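Side-chain contact in uracil-dna glycosylase (PDB 4UQM), which belongs to the uracil-DNA glycosylase superfamily of DNA-associated enzymes, built around a central parallel four-stranded beta-sheet with helices packed about it: residues P38-L43 against E161-A166. The protein carries 1 engineered substitution. Residues are numbered along the deposited sequence; the frame is centred on the assembly and turned at random.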
loop_
_atom_site.group_PDB
_atom_site.type_symbol
_atom_site.label_atom_id
_atom_site.label_comp_id
_atom_site.label_asym_id
_atom_site.label_seq_id
_atom_site.Cartn_x
_atom_site.Cartn_y
_atom_site.Cartn_z
ATOM N N PRO A 38 -13.350 15.279 12.465
ATOM C CA PRO A 38 -12.552 16.497 12.468
ATOM C C PRO A 38 -11.090 16.341 11.980
ATOM O O PRO A 38 -10.635 17.192 11.182
ATOM C CB PRO A 38 -12.663 16.976 13.915
ATOM C CG PRO A 38 -13.967 16.451 14.383
ATOM C CD PRO A 38 -14.102 15.117 13.728
ATOM N N TYR A 39 -10.366 15.285 12.384
ATOM C CA TYR A 39 -8.973 15.160 11.948
ATOM C C TYR A 39 -8.874 15.086 10.417
ATOM O O TYR A 39 -7.899 15.537 9.817
ATOM C CB TYR A 39 -8.246 13.935 12.563
ATOM C CG TYR A 39 -8.498 12.632 11.829
ATOM C CD1 TYR A 39 -7.717 12.262 10.730
ATOM C CD2 TYR A 39 -9.536 11.758 12.239
ATOM C CE1 TYR A 39 -7.929 11.120 10.013
ATOM C CE2 TYR A 39 -9.763 10.592 11.524
ATOM C CZ TYR A 39 -8.986 10.308 10.394
ATOM O OH TYR A 39 -9.195 9.177 9.703
ATOM N N PHE A 40 -9.877 14.499 9.777
ATOM C CA PHE A 40 -9.842 14.296 8.350
ATOM C C PHE A 40 -10.163 15.592 7.619
ATOM O O PHE A 40 -9.592 15.887 6.548
ATOM C CB PHE A 40 -10.790 13.153 7.948
ATOM C CG PHE A 40 -10.642 12.731 6.538
ATOM C CD1 PHE A 40 -9.674 11.797 6.166
ATOM C CD2 PHE A 40 -11.437 13.267 5.564
ATOM C CE1 PHE A 40 -9.539 11.434 4.843
ATOM C CE2 PHE A 40 -11.266 12.911 4.258
ATOM C CZ PHE A 40 -10.319 12.010 3.889
ATOM N N HIS A 41 -11.040 16.386 8.208
ATOM C CA HIS A 41 -11.307 17.710 7.679
ATOM C C HIS A 41 -10.016 18.548 7.738
ATOM O O HIS A 41 -9.690 19.251 6.812
ATOM C CB HIS A 41 -12.423 18.403 8.493
ATOM C CG HIS A 41 -12.770 19.771 7.997
ATOM N ND1 HIS A 41 -13.813 19.989 7.118
ATOM C CD2 HIS A 41 -12.271 20.996 8.298
ATOM C CE1 HIS A 41 -13.901 21.281 6.858
ATOM N NE2 HIS A 41 -12.983 21.913 7.573
ATOM N N GLU A 42 -9.318 18.484 8.868
ATOM C CA GLU A 42 -8.052 19.228 9.034
ATOM C C GLU A 42 -6.967 18.732 8.077
ATOM O O GLU A 42 -6.259 19.550 7.482
ATOM C CB GLU A 42 -7.546 19.196 10.477
ATOM C CG GLU A 42 -8.428 19.940 11.477
ATOM C CD GLU A 42 -8.758 21.382 11.104
ATOM O OE1 GLU A 42 -7.874 22.100 10.614
ATOM O OE2 GLU A 42 -9.916 21.825 11.298
ATOM N N LEU A 43 -6.857 17.419 7.935
ATOM C CA LEU A 43 -5.933 16.853 6.949
ATOM C C LEU A 43 -6.279 17.356 5.540
ATOM O O LEU A 43 -5.407 17.821 4.806
ATOM C CB LEU A 43 -6.040 15.338 6.966
ATOM C CG LEU A 43 -5.369 14.551 5.817
ATOM C CD1 LEU A 43 -3.864 14.733 5.853
ATOM C CD2 LEU A 43 -5.794 13.105 5.897
ATOM N N GLU A 161 -1.981 9.193 9.182
ATOM C CA GLU A 161 -1.787 7.996 10.008
ATOM C C GLU A 161 -3.031 7.570 10.733
ATOM O O GLU A 161 -3.256 6.365 10.871
ATOM C CB GLU A 161 -0.649 8.207 11.014
ATOM C CG GLU A 161 0.736 8.338 10.388
ATOM C CD GLU A 161 1.126 9.725 9.891
ATOM O OE1 GLU A 161 0.274 10.666 9.878
ATOM O OE2 GLU A 161 2.337 9.885 9.539
ATOM N N HIS A 162 -3.893 8.514 11.117
ATOM C CA HIS A 162 -5.165 8.125 11.728
ATOM C C HIS A 162 -6.042 7.420 10.692
ATOM O O HIS A 162 -6.732 6.466 10.994
ATOM C CB HIS A 162 -5.891 9.363 12.232
ATOM C CG HIS A 162 -5.214 10.046 13.360
ATOM N ND1 HIS A 162 -4.895 9.392 14.527
ATOM C CD2 HIS A 162 -4.857 11.338 13.533
ATOM C CE1 HIS A 162 -4.338 10.255 15.368
ATOM N NE2 HIS A 162 -4.276 11.437 14.773
ATOM N N PHE A 163 -6.049 7.937 9.478
ATOM C CA PHE A 163 -6.860 7.334 8.413
ATOM C C PHE A 163 -6.333 5.940 8.044
ATOM O O PHE A 163 -7.123 4.986 7.928
ATOM C CB PHE A 163 -6.855 8.221 7.189
ATOM C CG PHE A 163 -7.651 7.643 6.043
ATOM C CD1 PHE A 163 -9.036 7.698 6.066
ATOM C CD2 PHE A 163 -7.010 6.957 5.009
ATOM C CE1 PHE A 163 -9.771 7.093 5.049
ATOM C CE2 PHE A 163 -7.733 6.375 3.987
ATOM C CZ PHE A 163 -9.119 6.466 3.981
ATOM N N THR A 164 -5.026 5.797 7.877
ATOM C CA THR A 164 -4.522 4.471 7.546
ATOM C C THR A 164 -4.579 3.519 8.749
ATOM O O THR A 164 -4.721 2.314 8.550
ATOM C CB THR A 164 -3.141 4.495 6.874
ATOM O OG1 THR A 164 -2.217 5.123 7.735
ATOM C CG2 THR A 164 -3.224 5.199 5.555
ATOM N N ASP A 165 -4.566 4.020 9.983
ATOM C CA ASP A 165 -4.961 3.157 11.147
ATOM C C ASP A 165 -6.366 2.585 10.947
ATOM O O ASP A 165 -6.612 1.414 11.201
ATOM C CB ASP A 165 -4.977 3.945 12.480
ATOM C CG ASP A 165 -3.576 4.230 13.070
ATOM O OD1 ASP A 165 -2.576 3.665 12.582
ATOM O OD2 ASP A 165 -3.570 5.011 14.058
ATOM N N ALA A 166 -7.313 3.436 10.525
ATOM C CA ALA A 166 -8.687 2.991 10.327
ATOM C C ALA A 166 -8.791 1.943 9.223
ATOM O O ALA A 166 -9.567 0.972 9.352
ATOM C CB ALA A 166 -9.614 4.181 10.061
#
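Y39 reaches from helix 38-53 to helix 160-172 and meets H162 with one face of its ring. The CB of H162 lies 3.7 Å from the Y39 ring centroid and only 19° off the ring normal, which defines a CH-pi contact. The imidazole adds an edge-to-face pair, its edge toward the same phenol, with centroids 5.2 Å apart and planes at 63°. Beyond the ring, the Y39 hydroxyl touches the F163 backbone, OH to CA at 3.2 Å, and lies near the plane of the F163 ring at its edge. Although Y39 OH is 3.4 Å from F163 N, the angle is too poor for a hydrogen bond; its polar partner is E34 of helix 25-35. Deeper in, F40 and F163 run side by side, with F40 CE1 4.0 Å from F163 CD1 and their rings obliquely inclined.

A chi1 of 83° tucks Y39 CG between its own N and C and turns the other ring face to F40 CB. F40 CB and H162 CB lie on opposite faces of the phenol, both offset toward its rim. L31 and E34 touch F163, while F35 packs edge-to-face with F40, so helix 25-35 borders this junction between the start of helix 38-53 and helix 160-172 of the glycosylase family region. The axes of 38-43 and 161-166 come no closer than 10.4 Å and no hydrogen bond links them; aromatic and aliphatic surfaces carry the contact, while a hydrogen bond to E34 satisfies the tyrosine hydroxyl where it abuts F163.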